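Local coordinates for Tle cognate immunity protein 4 C-terminal domain-containing protein (Pseudomonas aeruginosa PAO1, PDB 4R1D) that binds the type VI secretion lipase effector Tle4 as its cognate immunity protein, probably inhibiting it and so protecting the bacterium from its own toxin, at residues K3-D17 and L287-P299. Sequence-based numbering, arbitrary orientation.
Sequences KTGWITHCFGRFLID and LWDTIVDSIRVRP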
loop_
_atom_site.group_PDB
_atom_site.type_symbol
_atom_site.label_atom_id
_atom_site.label_comp_id
_atom_site.label_asym_id
_atom_site.label_seq_id
_atom_site.Cartn_x
_atom_site.Cartn_y
_atom_site.Cartn_z
ATOM N N LYS B 3 11.212 -9.160 -37.518
ATOM C CA LYS B 3 10.628 -7.942 -36.961
ATOM C C LYS B 3 9.817 -7.182 -38.007
ATOM O O LYS B 3 9.708 -5.954 -37.966
ATOM C CB LYS B 3 11.713 -7.041 -36.364
ATOM C CG LYS B 3 12.497 -7.694 -35.243
ATOM C CD LYS B 3 13.712 -6.870 -34.855
ATOM C CE LYS B 3 13.325 -5.508 -34.323
ATOM N NZ LYS B 3 14.542 -4.739 -33.964
ATOM N N THR B 4 9.246 -7.920 -38.948
ATOM C CA THR B 4 8.385 -7.310 -39.948
ATOM C C THR B 4 7.212 -6.610 -39.273
ATOM O O THR B 4 6.448 -7.230 -38.528
ATOM C CB THR B 4 7.861 -8.351 -40.959
ATOM O OG1 THR B 4 8.948 -8.827 -41.764
ATOM C CG2 THR B 4 6.807 -7.726 -41.859
ATOM N N GLY B 5 7.089 -5.310 -39.510
ATOM C CA GLY B 5 5.989 -4.542 -38.959
ATOM C C GLY B 5 6.208 -4.020 -37.545
ATOM O O GLY B 5 5.375 -3.270 -37.030
ATOM N N TRP B 6 7.310 -4.410 -36.912
ATOM C CA TRP B 6 7.616 -3.886 -35.580
ATOM C C TRP B 6 7.721 -2.368 -35.627
ATOM O O TRP B 6 8.059 -1.793 -36.662
ATOM C CB TRP B 6 8.899 -4.496 -35.013
ATOM C CG TRP B 6 8.715 -5.874 -34.494
ATOM C CD1 TRP B 6 7.979 -6.880 -35.064
ATOM C CD2 TRP B 6 9.243 -6.406 -33.273
ATOM N NE1 TRP B 6 8.044 -8.013 -34.279
ATOM C CE2 TRP B 6 8.813 -7.744 -33.177
ATOM C CE3 TRP B 6 10.050 -5.882 -32.257
ATOM C CZ2 TRP B 6 9.154 -8.562 -32.098
ATOM C CZ3 TRP B 6 10.389 -6.697 -31.197
ATOM C CH2 TRP B 6 9.949 -8.021 -31.128
ATOM N N ILE B 7 7.415 -1.722 -34.504
ATOM C CA ILE B 7 7.369 -0.267 -34.423
ATOM C C ILE B 7 8.415 0.262 -33.444
ATOM O O ILE B 7 8.510 -0.212 -32.304
ATOM C CB ILE B 7 5.973 0.206 -33.951
ATOM C CG1 ILE B 7 4.890 -0.273 -34.919
ATOM C CG2 ILE B 7 5.924 1.719 -33.785
ATOM C CD1 ILE B 7 3.474 -0.047 -34.413
ATOM N N THR B 8 9.191 1.243 -33.887
ATOM C CA THR B 8 10.162 1.910 -33.021
ATOM C C THR B 8 9.467 3.027 -32.246
ATOM O O THR B 8 8.894 3.941 -32.843
ATOM C CB THR B 8 11.337 2.487 -33.840
ATOM O OG1 THR B 8 12.056 1.416 -34.470
ATOM C CG2 THR B 8 12.278 3.298 -32.953
ATOM N N HIS B 9 9.508 2.937 -30.917
ATOM C CA HIS B 9 8.813 3.869 -30.043
ATOM C C HIS B 9 9.818 4.752 -29.307
ATOM O O HIS B 9 10.906 4.303 -28.951
ATOM C CB HIS B 9 7.988 3.107 -28.992
ATOM C CG HIS B 9 6.876 2.287 -29.564
ATOM N ND1 HIS B 9 5.600 2.778 -29.731
ATOM C CD2 HIS B 9 6.842 1.001 -29.982
ATOM C CE1 HIS B 9 4.831 1.837 -30.247
ATOM N NE2 HIS B 9 5.559 0.746 -30.405
ATOM N N CYS B 10 9.444 6.004 -29.078
ATOM C CA CYS B 10 10.242 6.907 -28.252
ATOM C C CYS B 10 9.650 6.950 -26.858
ATOM O O CYS B 10 8.468 7.249 -26.699
ATOM C CB CYS B 10 10.192 8.324 -28.785
ATOM S SG CYS B 10 10.794 8.549 -30.459
ATOM N N PHE B 11 10.471 6.654 -25.856
ATOM C CA PHE B 11 10.074 6.814 -24.461
ATOM C C PHE B 11 11.195 7.574 -23.747
ATOM O O PHE B 11 12.336 7.113 -23.704
ATOM C CB PHE B 11 9.843 5.455 -23.789
ATOM C CG PHE B 11 8.752 4.629 -24.425
ATOM C CD1 PHE B 11 7.451 5.113 -24.515
ATOM C CD2 PHE B 11 9.027 3.358 -24.906
ATOM C CE1 PHE B 11 6.443 4.344 -25.097
ATOM C CE2 PHE B 11 8.029 2.578 -25.487
ATOM C CZ PHE B 11 6.735 3.072 -25.581
ATOM N N GLY B 12 10.892 8.755 -23.231
ATOM C CA GLY B 12 11.915 9.536 -22.549
ATOM C C GLY B 12 13.075 9.807 -23.493
ATOM O O GLY B 12 12.863 10.327 -24.595
ATOM N N ARG B 13 14.290 9.440 -23.082
ATOM C CA ARG B 13 15.480 9.677 -23.905
ATOM C C ARG B 13 15.776 8.506 -24.824
ATOM O O ARG B 13 16.751 8.540 -25.577
ATOM C CB ARG B 13 16.721 9.930 -23.023
ATOM C CG ARG B 13 16.556 11.034 -21.985
ATOM C CD ARG B 13 16.727 12.441 -22.565
ATOM N NE ARG B 13 16.234 13.478 -21.652
ATOM C CZ ARG B 13 16.361 14.787 -21.860
ATOM N NH1 ARG B 13 16.995 15.228 -22.944
ATOM N NH2 ARG B 13 15.865 15.659 -20.989
ATOM N N PHE B 14 14.934 7.476 -24.776
ATOM C CA PHE B 14 15.269 6.199 -25.399
ATOM C C PHE B 14 14.348 5.771 -26.537
ATOM O O PHE B 14 13.255 6.302 -26.698
ATOM C CB PHE B 14 15.355 5.098 -24.325
ATOM C CG PHE B 14 16.563 5.239 -23.436
ATOM C CD1 PHE B 14 17.701 4.475 -23.665
ATOM C CD2 PHE B 14 16.578 6.174 -22.413
ATOM C CE1 PHE B 14 18.821 4.624 -22.876
ATOM C CE2 PHE B 14 17.706 6.332 -21.616
ATOM C CZ PHE B 14 18.823 5.558 -21.849
ATOM N N LEU B 15 14.818 4.800 -27.313
ATOM C CA LEU B 15 14.007 4.121 -28.325
ATOM C C LEU B 15 13.953 2.629 -28.004
ATOM O O LEU B 15 14.887 2.083 -27.417
ATOM C CB LEU B 15 14.643 4.279 -29.716
ATOM C CG LEU B 15 14.905 5.686 -30.246
ATOM C CD1 LEU B 15 15.667 5.596 -31.570
ATOM C CD2 LEU B 15 13.605 6.440 -30.426
ATOM N N ILE B 16 12.872 1.974 -28.416
ATOM C CA ILE B 16 12.737 0.536 -28.280
ATOM C C ILE B 16 11.778 0.051 -29.358
ATOM O O ILE B 16 10.863 0.776 -29.738
ATOM C CB ILE B 16 12.190 0.146 -26.883
ATOM C CG1 ILE B 16 12.358 -1.355 -26.643
ATOM C CG2 ILE B 16 10.724 0.573 -26.729
ATOM C CD1 ILE B 16 11.976 -1.797 -25.218
ATOM N N ASP B 17 11.988 -1.166 -29.857
ATOM C CA ASP B 17 11.100 -1.736 -30.865
ATOM C C ASP B 17 10.140 -2.758 -30.264
ATOM O O ASP B 17 10.545 -3.580 -29.452
ATOM C CB ASP B 17 11.915 -2.406 -31.981
ATOM C CG ASP B 17 12.926 -1.457 -32.629
ATOM O OD1 ASP B 17 12.797 -0.225 -32.493
ATOM O OD2 ASP B 17 13.861 -1.955 -33.284
ATOM N N LEU B 287 11.747 -13.580 -27.886
ATOM C CA LEU B 287 11.008 -12.330 -27.775
ATOM C C LEU B 287 11.768 -11.379 -26.854
ATOM O O LEU B 287 12.012 -10.235 -27.197
ATOM C CB LEU B 287 9.580 -12.576 -27.268
ATOM C CG LEU B 287 8.688 -11.333 -27.157
ATOM C CD1 LEU B 287 8.496 -10.651 -28.515
ATOM C CD2 LEU B 287 7.346 -11.652 -26.509
ATOM N N TRP B 288 12.142 -11.875 -25.681
ATOM C CA TRP B 288 12.964 -11.118 -24.737
ATOM C C TRP B 288 14.208 -10.494 -25.390
ATOM O O TRP B 288 14.406 -9.283 -25.338
ATOM C CB TRP B 288 13.369 -12.049 -23.596
ATOM C CG TRP B 288 14.420 -11.514 -22.664
ATOM C CD1 TRP B 288 15.730 -11.895 -22.605
ATOM C CD2 TRP B 288 14.241 -10.531 -21.640
ATOM N NE1 TRP B 288 16.385 -11.207 -21.609
ATOM C CE2 TRP B 288 15.490 -10.365 -20.997
ATOM C CE3 TRP B 288 13.145 -9.778 -21.195
ATOM C CZ2 TRP B 288 15.672 -9.478 -19.931
ATOM C CZ3 TRP B 288 13.328 -8.892 -20.136
ATOM C CH2 TRP B 288 14.585 -8.750 -19.521
ATOM N N ASP B 289 15.052 -11.315 -26.003
ATOM C CA ASP B 289 16.266 -10.807 -26.629
ATOM C C ASP B 289 15.975 -9.788 -27.718
ATOM O O ASP B 289 16.665 -8.775 -27.836
ATOM C CB ASP B 289 17.109 -11.941 -27.217
ATOM C CG ASP B 289 17.845 -12.731 -26.159
ATOM O OD1 ASP B 289 18.204 -12.138 -25.126
ATOM O OD2 ASP B 289 18.065 -13.944 -26.362
ATOM N N THR B 290 14.956 -10.060 -28.519
ATOM C CA THR B 290 14.640 -9.172 -29.634
ATOM C C THR B 290 14.250 -7.777 -29.130
ATOM O O THR B 290 14.732 -6.760 -29.637
ATOM C CB THR B 290 13.545 -9.785 -30.532
ATOM O OG1 THR B 290 13.978 -11.081 -30.977
ATOM C CG2 THR B 290 13.271 -8.891 -31.745
ATOM N N ILE B 291 13.397 -7.730 -28.112
ATOM C CA ILE B 291 13.027 -6.447 -27.518
ATOM C C ILE B 291 14.198 -5.743 -26.831
ATOM O O ILE B 291 14.461 -4.570 -27.079
ATOM C CB ILE B 291 11.871 -6.595 -26.515
ATOM C CG1 ILE B 291 10.581 -6.983 -27.235
ATOM C CG2 ILE B 291 11.646 -5.283 -25.785
ATOM C CD1 ILE B 291 9.426 -7.259 -26.295
ATOM N N VAL B 292 14.888 -6.453 -25.946
ATOM C CA VAL B 292 15.957 -5.831 -25.166
ATOM C C VAL B 292 17.079 -5.335 -26.079
ATOM O O VAL B 292 17.600 -4.248 -25.901
ATOM C CB VAL B 292 16.496 -6.806 -24.091
ATOM C CG1 VAL B 292 17.821 -6.322 -23.512
ATOM C CG2 VAL B 292 15.435 -6.996 -22.984
ATOM N N ASP B 293 17.421 -6.124 -27.084
ATOM C CA ASP B 293 18.497 -5.735 -27.987
ATOM C C ASP B 293 18.141 -4.511 -28.841
ATOM O O ASP B 293 19.009 -3.947 -29.497
ATOM C CB ASP B 293 18.914 -6.911 -28.869
ATOM C CG ASP B 293 19.726 -7.946 -28.118
ATOM O OD1 ASP B 293 20.402 -7.593 -27.123
ATOM O OD2 ASP B 293 19.691 -9.124 -28.528
ATOM N N SER B 294 16.874 -4.095 -28.817
ATOM C CA SER B 294 16.442 -2.914 -29.560
ATOM C C SER B 294 16.510 -1.625 -28.734
ATOM O O SER B 294 16.234 -0.543 -29.246
ATOM C CB SER B 294 15.023 -3.107 -30.114
ATOM O OG SER B 294 14.033 -2.828 -29.134
ATOM N N ILE B 295 16.857 -1.738 -27.452
ATOM C CA ILE B 295 16.920 -0.568 -26.579
ATOM C C ILE B 295 18.155 0.280 -26.861
ATOM O O ILE B 295 19.285 -0.216 -26.810
ATOM C CB ILE B 295 16.954 -0.983 -25.092
ATOM C CG1 ILE B 295 15.706 -1.811 -24.750
ATOM C CG2 ILE B 295 17.139 0.242 -24.192
ATOM C CD1 ILE B 295 15.727 -2.414 -23.334
ATOM N N ARG B 296 17.940 1.553 -27.161
ATOM C CA ARG B 296 19.048 2.480 -27.359
ATOM C C ARG B 296 18.647 3.924 -27.079
ATOM O O ARG B 296 17.482 4.293 -27.208
ATOM C CB ARG B 296 19.649 2.339 -28.772
ATOM C CG ARG B 296 18.820 2.930 -29.918
ATOM C CD ARG B 296 17.693 2.013 -30.325
ATOM N NE ARG B 296 17.170 2.350 -31.657
ATOM C CZ ARG B 296 16.145 1.734 -32.240
ATOM N NH1 ARG B 296 15.504 0.754 -31.614
ATOM N NH2 ARG B 296 15.752 2.101 -33.457
ATOM N N VAL B 297 19.622 4.735 -26.682
ATOM C CA VAL B 297 19.419 6.156 -26.520
ATOM C C VAL B 297 19.022 6.721 -27.869
ATOM O O VAL B 297 19.584 6.341 -28.895
ATOM C CB VAL B 297 20.715 6.853 -26.068
ATOM C CG1 VAL B 297 20.512 8.354 -25.999
ATOM C CG2 VAL B 297 21.164 6.314 -24.726
ATOM N N ARG B 298 18.052 7.624 -27.874
ATOM C CA ARG B 298 17.623 8.236 -29.122
ATOM C C ARG B 298 18.767 9.089 -29.660
ATOM O O ARG B 298 19.234 9.990 -28.969
ATOM C CB ARG B 298 16.389 9.110 -28.897
ATOM C CG ARG B 298 15.786 9.654 -30.195
ATOM C CD ARG B 298 14.533 10.487 -29.955
ATOM N NE ARG B 298 14.838 11.855 -29.543
ATOM C CZ ARG B 298 14.743 12.306 -28.299
ATOM N NH1 ARG B 298 14.340 11.494 -27.319
ATOM N NH2 ARG B 298 15.040 13.572 -28.031
ATOM N N PRO B 299 19.225 8.807 -30.892
ATOM C CA PRO B 299 20.264 9.670 -31.473
ATOM C C PRO B 299 19.742 11.085 -31.639
ATOM O O PRO B 299 18.633 11.258 -32.154
ATOM C CB PRO B 299 20.505 9.052 -32.858
ATOM C CG PRO B 299 20.022 7.637 -32.740
ATOM C CD PRO B 299 18.854 7.701 -31.789
HETATM O O HOH W 1 15.855 -6.113 -31.965
HETATM O O HOH W 2 13.075 9.093 -27.080
HETATM O O HOH W 3 17.936 11.208 -26.196
HETATM O O HOH W 4 15.030 -0.386 -34.980
#
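Leu15 and Arg296 face each other as a hydrogen-bonded antiparallel pair, where the short strand 296-297, near the end of the modelled chain, is added to the N-terminal β-hairpin as the third strand of a small sheet. Leu15 N gives to Arg296 O at 2.7 Å, Arg296 N returns to Leu15 O, and two residues away from this pair Arg298 N donates to Arg13 O.

The side chain of Arg296 leaves the backbone with chi1 at 74°, CG between the backbone N and the carbonyl carbon, and a bend at chi2 turns it across the neighbouring strand toward Asp17. CD then meets Leu15 CB, and Arg296 NE lies 3.6 Å from Leu15 CD1; Leu15 CB stands over one face of the guanidinium, offset toward its rim. At the tip, Arg296 NH1 is shared: Ser294 O accepts from it in the guanidinium plane at 2.8 Å, and Asp17 OD1 forms the salt bridge at 3.0 Å. NH2 brushes Thr8 CG2.

Asp17 OD1 is gripped from both faces of its carboxylate, by Arg296 NH1 and Thr8 OG1, while Lys3 NZ takes the anti lone pair of OD2. Against helix 281-292, Trp6 CH2 touches Thr290 CG2 and Ile16 CD1 packs on Ile291 CG2, with Phe178 of strand 176-183 beside both isoleucines. Ser294 OG links the two segments, accepting from Asp17 N at 2.7 Å and donating to Ile291 O.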